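Local structure of arginase (Glaciozyma antarctica, 5YNL) at residues 172-177 against 226-231; 280-285 against 324-329; 157-162 against 199-204; 178-183 against 235-240; 314-319 against 353-358. The protein probably hydrolyses L-arginine to L-ornithine and urea, as expected of a manganese-dependent arginase, in a cold-adapted yeast. One frame throughout, in Å; residues are numbered along the deposited sequence. Where two conformers were deposited one is given.

Contact 1 of 5, residues 172-177 against 226-231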
# COMPACT_ATOMS: atom_id res chain seq x y z
N ALA A 172 -0.40 13.26 -3.40
CA ALA A 172 -0.72 11.87 -3.78
C ALA A 172 -2.08 11.44 -3.22
O ALA A 172 -2.64 12.10 -2.33
CB ALA A 172 0.36 10.92 -3.30
N CYS A 173 -2.61 10.33 -3.71
CA CYS A 173 -3.79 9.75 -3.08
C CYS A 173 -3.45 8.31 -2.66
O CYS A 173 -2.44 7.77 -3.09
CB CYS A 173 -4.96 9.77 -4.06
SG CYS A 173 -4.76 8.71 -5.47
N LEU A 174 -4.28 7.70 -1.82
CA LEU A 174 -3.91 6.39 -1.27
C LEU A 174 -5.01 5.37 -1.48
O LEU A 174 -6.17 5.58 -1.06
CB LEU A 174 -3.59 6.51 0.22
CG LEU A 174 -3.38 5.25 1.09
CD1 LEU A 174 -2.27 4.35 0.57
CD2 LEU A 174 -3.09 5.66 2.54
N ILE A 175 -4.66 4.26 -2.13
CA ILE A 175 -5.62 3.18 -2.32
C ILE A 175 -5.19 2.02 -1.44
O ILE A 175 -4.09 1.47 -1.59
CB ILE A 175 -5.72 2.75 -3.79
CG1 ILE A 175 -6.23 3.93 -4.61
CG2 ILE A 175 -6.68 1.55 -3.98
CD1 ILE A 175 -6.34 3.60 -6.05
N TRP A 176 -6.05 1.66 -0.51
CA TRP A 176 -5.65 0.76 0.54
C TRP A 176 -6.44 -0.52 0.32
O TRP A 176 -7.68 -0.52 0.36
CB TRP A 176 -5.99 1.41 1.87
CG TRP A 176 -5.55 0.69 3.10
CD1 TRP A 176 -6.11 -0.42 3.66
CD2 TRP A 176 -4.49 1.10 3.97
NE1 TRP A 176 -5.43 -0.75 4.82
CE2 TRP A 176 -4.44 0.17 5.03
CE3 TRP A 176 -3.57 2.15 3.95
CZ2 TRP A 176 -3.49 0.25 6.05
CZ3 TRP A 176 -2.64 2.23 4.96
CH2 TRP A 176 -2.60 1.30 6.00
N VAL A 177 -5.73 -1.61 0.05
CA VAL A 177 -6.38 -2.89 -0.22
C VAL A 177 -6.12 -3.85 0.94
O VAL A 177 -4.97 -4.27 1.19
CB VAL A 177 -5.90 -3.48 -1.56
CG1 VAL A 177 -6.61 -4.83 -1.83
CG2 VAL A 177 -6.15 -2.48 -2.71
N GLU A 226 -10.21 12.51 2.48
CA GLU A 226 -10.80 12.39 1.15
C GLU A 226 -9.76 11.89 0.15
O GLU A 226 -10.05 11.77 -1.05
CB GLU A 226 -11.33 13.74 0.69
CG GLU A 226 -10.23 14.73 0.45
CD GLU A 226 -10.22 15.86 1.46
OE1 GLU A 226 -10.72 15.67 2.60
OE2 GLU A 226 -9.73 16.95 1.09
N ARG A 227 -8.55 11.61 0.63
CA ARG A 227 -7.48 11.12 -0.23
C ARG A 227 -7.29 9.60 -0.08
O ARG A 227 -6.53 8.99 -0.82
CB ARG A 227 -6.17 11.88 0.07
CG ARG A 227 -5.72 12.93 -0.98
CD ARG A 227 -6.79 13.97 -1.32
NE ARG A 227 -7.53 13.60 -2.53
CZ ARG A 227 -8.38 14.41 -3.17
NH1 ARG A 227 -8.61 15.63 -2.71
NH2 ARG A 227 -9.01 13.99 -4.26
N ILE A 228 -7.98 8.99 0.87
CA ILE A 228 -7.89 7.54 1.05
C ILE A 228 -9.16 6.81 0.62
O ILE A 228 -10.27 7.32 0.83
CB ILE A 228 -7.48 7.14 2.50
CG1 ILE A 228 -7.51 5.61 2.69
CG2 ILE A 228 -8.31 7.88 3.54
CD1 ILE A 228 -7.00 5.11 4.06
N VAL A 229 -8.99 5.65 -0.03
CA VAL A 229 -10.11 4.77 -0.35
C VAL A 229 -9.75 3.32 -0.04
O VAL A 229 -8.60 2.88 -0.24
CB VAL A 229 -10.63 4.99 -1.82
CG1 VAL A 229 -9.59 4.56 -2.84
CG2 VAL A 229 -11.94 4.25 -2.05
N TYR A 230 -10.73 2.58 0.49
CA TYR A 230 -10.54 1.21 0.92
C TYR A 230 -11.27 0.26 -0.04
O TYR A 230 -12.45 0.47 -0.40
CB TYR A 230 -11.13 1.02 2.32
CG TYR A 230 -10.33 1.61 3.46
CD1 TYR A 230 -9.24 0.95 3.99
CD2 TYR A 230 -10.70 2.82 4.04
CE1 TYR A 230 -8.52 1.47 5.05
CE2 TYR A 230 -9.98 3.35 5.10
CZ TYR A 230 -8.89 2.67 5.60
OH TYR A 230 -8.16 3.19 6.64
N ILE A 231 -10.58 -0.80 -0.45
CA ILE A 231 -11.15 -1.84 -1.29
C ILE A 231 -10.84 -3.17 -0.66
O ILE A 231 -9.65 -3.45 -0.37
CB ILE A 231 -10.49 -1.83 -2.68
CG1 ILE A 231 -10.81 -0.50 -3.38
CG2 ILE A 231 -10.99 -3.01 -3.51
CD1 ILE A 231 -9.96 -0.20 -4.60

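Contact 2 of 5, residues 280-285 against 324-329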
# COMPACT_ATOMS: atom_id res chain seq x y z
N PRO A 280 -0.53 11.61 -7.98
CA PRO A 280 0.27 10.38 -7.87
C PRO A 280 -0.53 9.35 -7.07
O PRO A 280 -1.30 9.75 -6.21
CB PRO A 280 1.49 10.82 -7.04
CG PRO A 280 1.57 12.31 -7.24
CD PRO A 280 0.12 12.76 -7.35
N ILE A 281 -0.37 8.06 -7.36
CA ILE A 281 -1.12 7.04 -6.64
C ILE A 281 -0.19 6.20 -5.75
O ILE A 281 0.85 5.70 -6.22
CB ILE A 281 -1.89 6.09 -7.61
CG1 ILE A 281 -3.19 6.75 -8.09
CG2 ILE A 281 -2.21 4.74 -6.94
CD1 ILE A 281 -3.81 6.10 -9.38
N HIS A 282 -0.58 6.03 -4.49
CA HIS A 282 0.08 5.11 -3.58
C HIS A 282 -0.85 3.91 -3.43
O HIS A 282 -1.95 4.03 -2.87
CB HIS A 282 0.34 5.77 -2.21
CG HIS A 282 1.28 5.00 -1.33
ND1 HIS A 282 1.78 3.76 -1.65
CD2 HIS A 282 1.81 5.31 -0.12
CE1 HIS A 282 2.58 3.34 -0.68
NE2 HIS A 282 2.61 4.26 0.26
N LEU A 283 -0.42 2.77 -3.95
CA LEU A 283 -1.25 1.56 -3.81
C LEU A 283 -0.67 0.69 -2.72
O LEU A 283 0.41 0.08 -2.90
CB LEU A 283 -1.35 0.76 -5.12
CG LEU A 283 -2.15 -0.55 -5.12
CD1 LEU A 283 -3.62 -0.37 -4.65
CD2 LEU A 283 -2.13 -1.11 -6.52
N SER A 284 -1.38 0.63 -1.59
CA SER A 284 -0.87 -0.15 -0.45
C SER A 284 -1.66 -1.45 -0.35
O SER A 284 -2.78 -1.46 0.19
CB SER A 284 -0.97 0.66 0.84
OG SER A 284 -0.08 0.15 1.81
N PHE A 285 -1.08 -2.52 -0.88
CA PHE A 285 -1.77 -3.79 -1.10
C PHE A 285 -1.40 -4.86 -0.06
O PHE A 285 -0.23 -5.27 0.03
CB PHE A 285 -1.45 -4.34 -2.50
CG PHE A 285 -2.50 -5.25 -3.05
CD1 PHE A 285 -2.79 -6.46 -2.43
CD2 PHE A 285 -3.21 -4.90 -4.18
CE1 PHE A 285 -3.79 -7.30 -2.95
CE2 PHE A 285 -4.18 -5.73 -4.69
CZ PHE A 285 -4.48 -6.93 -4.06
N LEU A 324 0.84 5.70 -10.76
CA LEU A 324 1.43 5.01 -9.61
C LEU A 324 2.89 5.43 -9.32
O LEU A 324 3.75 5.36 -10.18
CB LEU A 324 1.35 3.50 -9.84
CG LEU A 324 1.90 2.60 -8.73
CD1 LEU A 324 0.88 2.48 -7.59
CD2 LEU A 324 2.25 1.22 -9.31
N VAL A 325 3.15 5.85 -8.09
CA VAL A 325 4.53 6.13 -7.68
C VAL A 325 5.00 5.20 -6.57
O VAL A 325 6.20 4.97 -6.43
CB VAL A 325 4.72 7.59 -7.25
CG1 VAL A 325 4.52 8.54 -8.44
CG2 VAL A 325 3.76 7.93 -6.10
N SER A 326 4.07 4.67 -5.78
CA SER A 326 4.42 3.77 -4.69
C SER A 326 3.48 2.58 -4.57
O SER A 326 2.26 2.73 -4.68
CB SER A 326 4.46 4.50 -3.36
OG SER A 326 5.72 5.10 -3.16
N LEU A 327 4.09 1.43 -4.32
CA LEU A 327 3.40 0.16 -4.20
C LEU A 327 3.88 -0.56 -2.95
O LEU A 327 5.10 -0.82 -2.80
CB LEU A 327 3.73 -0.71 -5.42
CG LEU A 327 3.33 -2.18 -5.39
CD1 LEU A 327 1.80 -2.31 -5.36
CD2 LEU A 327 3.91 -2.88 -6.59
N ASP A 328 2.95 -0.88 -2.05
CA ASP A 328 3.26 -1.78 -0.95
C ASP A 328 2.66 -3.16 -1.25
O ASP A 328 1.49 -3.25 -1.68
CB ASP A 328 2.64 -1.32 0.37
CG ASP A 328 2.89 0.14 0.67
OD1 ASP A 328 3.86 0.74 0.16
OD2 ASP A 328 2.09 0.66 1.47
N ILE A 329 3.42 -4.21 -0.99
CA ILE A 329 2.88 -5.56 -1.05
C ILE A 329 3.10 -6.12 0.36
O ILE A 329 4.23 -6.51 0.71
CB ILE A 329 3.64 -6.44 -2.06
CG1 ILE A 329 3.69 -5.79 -3.44
CG2 ILE A 329 3.06 -7.87 -2.08
CD1 ILE A 329 2.42 -5.94 -4.27

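Contact 3 of 5, residues 157-162 against 199-204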
# COMPACT_ATOMS: atom_id res chain seq x y z
N LEU A 157 3.32 -1.02 8.75
CA LEU A 157 4.48 -0.46 8.06
C LEU A 157 4.06 0.62 7.05
O LEU A 157 4.90 1.43 6.62
CB LEU A 157 5.25 -1.56 7.33
CG LEU A 157 6.28 -2.41 8.07
CD1 LEU A 157 6.06 -2.41 9.59
CD2 LEU A 157 6.24 -3.82 7.52
N ALA A 158 2.77 0.63 6.69
CA ALA A 158 2.23 1.70 5.85
C ALA A 158 2.34 3.10 6.50
O ALA A 158 2.23 4.11 5.81
CB ALA A 158 0.82 1.42 5.39
N MET A 159 2.53 3.14 7.81
CA MET A 159 2.87 4.38 8.47
C MET A 159 4.12 4.96 7.82
O MET A 159 4.17 6.15 7.51
CB MET A 159 3.10 4.14 9.96
CG MET A 159 1.85 4.35 10.80
SD MET A 159 2.14 4.33 12.59
CE MET A 159 2.52 2.59 12.82
N GLY A 160 5.12 4.11 7.60
CA GLY A 160 6.36 4.57 7.01
C GLY A 160 6.24 4.83 5.52
O GLY A 160 6.58 5.92 5.03
N THR A 161 5.77 3.82 4.80
CA THR A 161 5.64 3.86 3.35
C THR A 161 4.83 5.09 2.87
O THR A 161 5.21 5.76 1.90
CB THR A 161 5.02 2.53 2.83
OG1 THR A 161 5.31 2.33 1.45
CG2 THR A 161 3.56 2.55 3.00
N VAL A 162 3.74 5.40 3.58
CA VAL A 162 2.87 6.50 3.19
C VAL A 162 3.52 7.85 3.59
O VAL A 162 3.37 8.85 2.90
CB VAL A 162 1.46 6.33 3.80
CG1 VAL A 162 0.62 7.60 3.68
CG2 VAL A 162 0.73 5.16 3.17
N VAL A 199 -3.52 4.15 10.08
CA VAL A 199 -4.26 5.18 9.35
C VAL A 199 -4.60 6.33 10.29
O VAL A 199 -4.60 7.50 9.89
CB VAL A 199 -5.51 4.60 8.66
CG1 VAL A 199 -6.07 5.60 7.65
CG2 VAL A 199 -5.16 3.32 7.95
N SER A 200 -4.85 6.00 11.55
CA SER A 200 -5.20 6.99 12.55
C SER A 200 -4.07 8.00 12.79
O SER A 200 -4.32 9.14 13.17
CB SER A 200 -5.63 6.31 13.85
OG SER A 200 -4.53 5.79 14.57
N PHE A 201 -2.82 7.58 12.56
CA PHE A 201 -1.68 8.48 12.72
C PHE A 201 -1.52 9.33 11.45
O PHE A 201 -1.26 10.52 11.52
CB PHE A 201 -0.39 7.69 12.98
CG PHE A 201 -0.30 7.06 14.35
CD1 PHE A 201 -1.01 5.89 14.66
CD2 PHE A 201 0.52 7.61 15.33
CE1 PHE A 201 -0.92 5.31 15.92
CE2 PHE A 201 0.61 7.03 16.60
CZ PHE A 201 -0.11 5.88 16.90
N LEU A 202 -1.66 8.69 10.28
CA LEU A 202 -1.53 9.42 9.02
C LEU A 202 -2.62 10.48 8.86
O LEU A 202 -2.39 11.53 8.25
CB LEU A 202 -1.55 8.45 7.84
CG LEU A 202 -0.46 7.39 7.93
CD1 LEU A 202 -0.76 6.24 6.96
CD2 LEU A 202 0.93 7.97 7.69
N LEU A 203 -3.80 10.20 9.40
CA LEU A 203 -4.91 11.15 9.33
C LEU A 203 -4.70 12.22 10.40
O LEU A 203 -5.23 13.32 10.30
CB LEU A 203 -6.25 10.44 9.50
CG LEU A 203 -6.61 9.50 8.34
CD1 LEU A 203 -7.64 8.48 8.79
CD2 LEU A 203 -7.14 10.29 7.13
N GLY A 204 -3.91 11.88 11.41
CA GLY A 204 -3.59 12.81 12.47
C GLY A 204 -4.69 12.96 13.49
O GLY A 204 -5.49 13.90 13.42

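Contact 4 of 5, residues 178-183 against 235-240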
# COMPACT_ATOMS: atom_id res chain seq x y z
N ASP A 178 -7.19 -4.20 1.66
CA ASP A 178 -7.06 -4.91 2.93
C ASP A 178 -8.43 -5.34 3.39
O ASP A 178 -9.44 -4.72 3.02
CB ASP A 178 -6.42 -3.99 3.99
CG ASP A 178 -5.81 -4.75 5.17
OD1 ASP A 178 -6.53 -5.56 5.79
OD2 ASP A 178 -4.62 -4.54 5.48
N ALA A 179 -8.47 -6.43 4.15
CA ALA A 179 -9.70 -6.89 4.78
C ALA A 179 -10.01 -6.00 5.97
O ALA A 179 -11.14 -6.00 6.49
CB ALA A 179 -9.56 -8.34 5.21
N HIS A 180 -9.00 -5.26 6.42
CA HIS A 180 -9.08 -4.46 7.64
C HIS A 180 -8.88 -2.98 7.36
O HIS A 180 -8.03 -2.61 6.56
CB HIS A 180 -8.02 -4.90 8.63
CG HIS A 180 -7.94 -6.38 8.81
ND1 HIS A 180 -9.04 -7.14 9.16
CD2 HIS A 180 -6.91 -7.24 8.69
CE1 HIS A 180 -8.68 -8.41 9.26
NE2 HIS A 180 -7.39 -8.50 8.98
N ALA A 181 -9.63 -2.14 8.07
CA ALA A 181 -9.49 -0.69 7.92
C ALA A 181 -8.25 -0.14 8.63
O ALA A 181 -7.76 0.93 8.27
CB ALA A 181 -10.76 0.03 8.40
N ASP A 182 -7.74 -0.87 9.63
CA ASP A 182 -6.56 -0.44 10.39
C ASP A 182 -6.61 1.05 10.81
O ASP A 182 -5.60 1.77 10.74
CB ASP A 182 -5.26 -0.73 9.60
CG ASP A 182 -5.01 -2.22 9.39
OD1 ASP A 182 -5.56 -3.04 10.14
OD2 ASP A 182 -4.23 -2.56 8.48
N ILE A 183 -7.77 1.53 11.24
CA ILE A 183 -7.93 2.95 11.49
C ILE A 183 -8.11 3.32 12.96
O ILE A 183 -8.37 4.48 13.29
CB ILE A 183 -9.07 3.56 10.61
CG1 ILE A 183 -8.79 5.04 10.30
CG2 ILE A 183 -10.43 3.38 11.26
CD1 ILE A 183 -9.63 5.57 9.18
N ASP A 235 -13.75 -7.64 7.68
CA ASP A 235 -13.72 -7.52 9.13
C ASP A 235 -13.06 -6.22 9.59
O ASP A 235 -11.84 -6.05 9.46
CB ASP A 235 -13.07 -8.73 9.82
CG ASP A 235 -13.09 -8.62 11.35
OD1 ASP A 235 -14.20 -8.64 11.94
OD2 ASP A 235 -12.01 -8.51 11.96
N ILE A 236 -13.87 -5.30 10.11
CA ILE A 236 -13.34 -4.13 10.78
C ILE A 236 -12.45 -4.62 11.93
O ILE A 236 -12.91 -4.85 13.06
CB ILE A 236 -14.48 -3.14 11.20
CG1 ILE A 236 -14.82 -2.19 10.05
CG2 ILE A 236 -14.11 -2.31 12.41
CD1 ILE A 236 -15.61 -2.80 8.92
N ASP A 237 -11.18 -4.87 11.61
CA ASP A 237 -10.17 -5.20 12.61
C ASP A 237 -9.47 -3.92 12.99
O ASP A 237 -8.71 -3.36 12.20
CB ASP A 237 -9.16 -6.23 12.07
CG ASP A 237 -7.81 -6.16 12.77
OD1 ASP A 237 -6.90 -5.47 12.25
OD2 ASP A 237 -7.65 -6.80 13.83
N ALA A 238 -9.74 -3.46 14.21
CA ALA A 238 -9.21 -2.20 14.70
C ALA A 238 -9.36 -1.08 13.68
O ALA A 238 -8.48 -0.25 13.51
CB ALA A 238 -7.75 -2.36 15.11
N GLY A 239 -10.49 -1.07 12.98
CA GLY A 239 -10.75 -0.03 12.00
C GLY A 239 -12.18 0.47 12.11
O GLY A 239 -12.97 0.32 11.18
N GLU A 240 -12.48 1.08 13.25
CA GLU A 240 -13.85 1.37 13.67
C GLU A 240 -14.81 1.85 12.58
O GLU A 240 -14.48 2.74 11.78
CB GLU A 240 -13.87 2.34 14.86
CG GLU A 240 -15.23 2.47 15.53
CD GLU A 240 -15.82 1.13 15.91
OE1 GLU A 240 -15.09 0.28 16.46
OE2 GLU A 240 -17.02 0.92 15.65

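Contact 5 of 5, residues 314-319 against 353-358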
# COMPACT_ATOMS: atom_id res chain seq x y z
N ILE A 314 -6.91 -4.94 -9.89
CA ILE A 314 -6.64 -3.70 -9.18
C ILE A 314 -5.25 -3.17 -9.59
O ILE A 314 -5.09 -1.95 -9.86
CB ILE A 314 -6.68 -3.88 -7.64
CG1 ILE A 314 -8.07 -4.35 -7.18
CG2 ILE A 314 -6.30 -2.61 -6.91
CD1 ILE A 314 -8.24 -4.38 -5.62
N CYS A 315 -4.27 -4.06 -9.63
CA CYS A 315 -2.90 -3.67 -9.96
C CYS A 315 -2.78 -3.26 -11.41
O CYS A 315 -2.07 -2.31 -11.72
CB CYS A 315 -1.91 -4.81 -9.63
SG CYS A 315 -1.76 -5.09 -7.83
N GLU A 316 -3.50 -3.95 -12.30
CA GLU A 316 -3.47 -3.59 -13.71
C GLU A 316 -4.14 -2.24 -13.91
O GLU A 316 -3.58 -1.34 -14.53
CB GLU A 316 -4.17 -4.66 -14.56
CG GLU A 316 -3.56 -4.85 -15.94
CD GLU A 316 -3.92 -6.20 -16.59
OE1 GLU A 316 -4.59 -7.05 -15.91
OE2 GLU A 316 -3.55 -6.42 -17.78
N ALA A 317 -5.33 -2.09 -13.33
CA ALA A 317 -6.15 -0.91 -13.57
C ALA A 317 -5.39 0.32 -13.13
O ALA A 317 -5.37 1.34 -13.84
CB ALA A 317 -7.48 -1.01 -12.85
N ILE A 318 -4.75 0.20 -11.97
CA ILE A 318 -3.94 1.28 -11.44
C ILE A 318 -2.77 1.50 -12.40
O ILE A 318 -2.42 2.64 -12.70
CB ILE A 318 -3.40 0.94 -10.05
CG1 ILE A 318 -4.39 1.39 -8.95
CG2 ILE A 318 -2.06 1.67 -9.80
CD1 ILE A 318 -5.85 1.20 -9.24
N ALA A 319 -2.18 0.41 -12.90
CA ALA A 319 -1.01 0.52 -13.77
C ALA A 319 -1.36 1.28 -15.04
O ALA A 319 -0.55 2.10 -15.51
CB ALA A 319 -0.42 -0.86 -14.10
N VAL A 353 3.22 -7.50 -8.39
CA VAL A 353 4.27 -6.49 -8.57
C VAL A 353 4.46 -6.24 -10.07
O VAL A 353 4.34 -5.11 -10.51
CB VAL A 353 5.63 -6.89 -7.90
CG1 VAL A 353 6.73 -5.96 -8.35
CG2 VAL A 353 5.51 -6.84 -6.37
N ARG A 354 4.73 -7.31 -10.83
CA ARG A 354 4.98 -7.20 -12.27
C ARG A 354 3.87 -6.41 -12.93
O ARG A 354 4.11 -5.53 -13.74
CB ARG A 354 5.05 -8.58 -12.93
CG ARG A 354 6.20 -9.45 -12.44
CD ARG A 354 6.50 -10.59 -13.42
NE ARG A 354 5.35 -11.46 -13.68
CZ ARG A 354 5.06 -12.57 -12.99
NH1 ARG A 354 5.82 -12.95 -11.98
NH2 ARG A 354 4.00 -13.29 -13.32
N CYS A 355 2.66 -6.76 -12.53
CA CYS A 355 1.45 -6.21 -13.05
C CYS A 355 1.33 -4.73 -12.73
O CYS A 355 1.01 -3.90 -13.60
CB CYS A 355 0.32 -6.95 -12.34
SG CYS A 355 -1.19 -6.75 -13.16
N ALA A 356 1.59 -4.39 -11.47
CA ALA A 356 1.46 -3.02 -11.01
C ALA A 356 2.47 -2.15 -11.74
O ALA A 356 2.22 -0.96 -11.94
CB ALA A 356 1.66 -2.92 -9.49
N LEU A 357 3.60 -2.75 -12.11
CA LEU A 357 4.70 -2.02 -12.72
C LEU A 357 4.56 -1.91 -14.24
O LEU A 357 5.33 -1.20 -14.89
CB LEU A 357 6.07 -2.63 -12.33
CG LEU A 357 6.77 -1.86 -11.20
CD1 LEU A 357 5.88 -1.84 -9.99
CD2 LEU A 357 8.14 -2.44 -10.83
N GLY A 358 3.59 -2.60 -14.82
CA GLY A 358 3.36 -2.45 -16.24
C GLY A 358 3.45 -3.69 -17.11
O GLY A 358 3.62 -3.58 -18.33

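Contact 1 of 5, residues 172-177 against 226-231
Trp176 swings CG opposite its backbone N (chi1 -175°), while Tyr230 keeps CG beside its backbone N (chi1 -74°). Both side chains run alongside each other on the same face of the sheet. Tyr230 turns an edge toward the indole face in an offset edge-to-face pair, with the planes 64° apart. Its CE1 sits over the five-membered ring, 3.4 Å from Trp176 CD1. The Tyr230 hydroxyl makes a weak hydrogen bond to Ala181 O, and Trp176 also stacks on His155. The two strands are parallel neighbours in the eight-stranded sheet of the arginase fold. Their bonds follow the parallel pattern, with alternate residues of 172-177 both giving and accepting. Leu174 N donates to Arg227 O at 2.8 Å, and Trp176 N to Val229 O at 2.8 Å. In return Val229 N reaches Leu174 O, and Ile231 N reaches Trp176 O at 3.0 Å. The other face is aliphatic. Ile175 CG1 meets Val229 CG1 at 3.8 Å, and Ile175 CG2 touches Ile231 CD1 at 3.8 Å. Val229 also packs on Ala269 and Val273 of helix 254-273, whereas Ile228 CD1 stays on the aromatic face near Leu174 CD2.

Contact 2 of 5, residues 280-285 against 324-329
Leu283 N donates to Ser326 O at 2.8 Å, and Leu283 O accepts from Asp328 N at 2.8 Å. Phe285 N then bonds to Asp328 O at 2.8 Å. At the start of the strands Ile281 O takes two N-H groups. Val325 N gives a firm bond of 3.0 Å, and Ser326 N a weak one of 3.4 Å. The pairing slips by one residue there, which makes a beta bulge. His282 CG is trans to the main-chain N (chi1 -167°), which brings the ring toward strand 324-330. ND1 makes a weak bond to Ser326 O, and, in the conformer given, Ser326 CB lies over the ring face in a CH-pi contact. Asp328 OD1 lies at the ring edge, 3.0 Å from His282 CE1, with the carboxylate 89° to the ring. The same OD1 is hydrogen-bonded to Thr161 of helix 158-168. The opposite face of the sheet is apolar. Leu324 CD1 reaches across to Leu283 CB at 3.7 Å and to Ile281 CG2 at 3.9 Å. Beside the bulge Pro280 CB rests on Val325 CG2. These two neighbours are the middle strands of the parallel sheet of the alpha/beta/alpha arginase fold, helices covering both faces.

Contact 3 of 5, residues 157-162 against 199-204
Met159 and Phe201 meet obliquely, with the thioether over the ring. Met159 SD stands 4.4 Å from the centroid of the Phe201 ring and 26° off the ring normal. This is a Met-aromatic contact made over the face. Met159 SD lies 4.1 Å from both Phe201 CG and Phe201 CD1, so it sits toward that side of the ring. An extended chi2 (-171°) carries SD out to it. Phe201 also meets the ring of Phe216, and Met159 packs on Val127 and Thr131 of helix 124-142. The next residue, Leu202, points toward helix 158-168, and its two methyls lie against the backbone there. Leu202 CD1 touches Val162 CG1 at 3.8 Å and lies 3.8 Å from Ala158 O. The other branch, Leu202 CD2, approaches Met159 O at 3.7 Å. Val162 crosses Leu202 at a slant, and its CG1 meets both methyls. Sulfur, ring, methyls and two helix carbonyl oxygens make up the contact, and all the touching residues are buried. Just beyond it helix 198-202 ends in a Schellman motif with Gly204 at C-prime. Ala158 and Val199 both lean on Trp176 of strand 173-177. The two helices therefore share one face of the parallel sheet. Helix 158-168 forms the beta-alpha-beta crossover between strands 147-152 and 173-177, and its packing on helix 198-202 is part of one outer layer of the arginase alpha/beta/alpha sandwich.

Contact 4 of 5, residues 178-183 against 235-240
His180 ND1 donates to Asp235 O at 3.0 Å, with a nearly straight N-H...O angle of 175°. The acceptor lies in the plane of the imidazole, and the donor lies in the carbonyl plane. His180 belongs to the Asp-Ala-His-Ala-Asp sequence of residues 178-182, consistent with the manganese-binding motif that arginases carry at the C-terminal ends of the sheet strands. The bond holds the ring by one edge to the loop after strand 228-233. Its two faces are also covered. Asp237 OD1 lies over one, offset toward the rim, and Ala179 CB sits over the centre of the other. Asp237 CB comes within 3.1 Å of His180 ND1. Asp182 OD1 and Asp237 OD1, both acceptors, are 3.5 Å apart, with the carboxylates nearly square to each other. Asp237 is poorly ordered, so its contacts are uncertain in detail. A long, weak ion pair joins Asp237 to Arg193. Farther along, Ala181 CB lies 3.6 Å from Gly239 CA, and Ile183 CG2 comes to 3.5 Å from Gly239 C. Ile183 continues onto Leu244 of helix 241-246.

Asp178 stands at the start of this loop. Its OD2 is hydrogen-bonded to His155, and it lies close to Asp286 and Asp288, an acidic cluster consistent with a metal site. The other oxygen closes an Asx turn: Asp178 OD1 accepts from His180 N at 2.6 Å, on its anti side and 31° out of the carboxylate plane.

Contact 5 of 5, residues 314-319 against 353-358
Cys355 points from helix 345-356 toward helix 308-320. Its CB lies 4.1 Å from Cys315 CB. Beyond it SG stands trans to the main-chain N (chi1 -163°), which turns the sulfur along the facing helix. SG lies 3.7 Å from Glu316 N and 3.9 Å from Glu316 CB, so it rests against the main chain and the base of the glutamate. Cys315 sends its own sulfur another way, and Cys315 SG is 5.6 Å from Cys355 SG, too far for a disulfide. Small residues let the backbones come close. The CA atoms of Cys315 and Ala356 are 4.5 Å apart, and Cys315 CB touches Ala356 CB at 4.0 Å. A turn later Ala319 CB sits against two carbonyl oxygens, 3.4 Å from Cys355 O and equally near Ala356 O. Helix 345-356 stops here in a Schellman motif, with Gly358 at positive phi and Gly358 N bonded back to Cys355 O. Ile318 reaches Leu324 and Ala356 reaches Leu327, both on strand 324-330. The pair is part of the helical layer on the apolar side of the parallel sheet, one of the two outer layers of the alpha/beta/alpha arginase fold.

In the fold
Contacts 1 and 2 are continuous within the sheet. Strands 173-177 and 281-286 are neighbours, with Ile175 N 2.8 Å from His282 O, and the contact centres are about 10 Å apart. Contact 3 covers one face, where Ala158 CB lies 3.5 Å from Trp176 CH2. Contact 5 covers the other, where Ile314 CD1 lies 3.7 Å from Ile231 CG2. The centres of contacts 3 and 5 are about 23 Å apart, with the sheet between them. Contact 4 prolongs the strands of contact 1 beyond their C-terminal ends, where arginases place the manganese site. It also meets contact 3, as Val199 N lies 3.2 Å from Asp182 O.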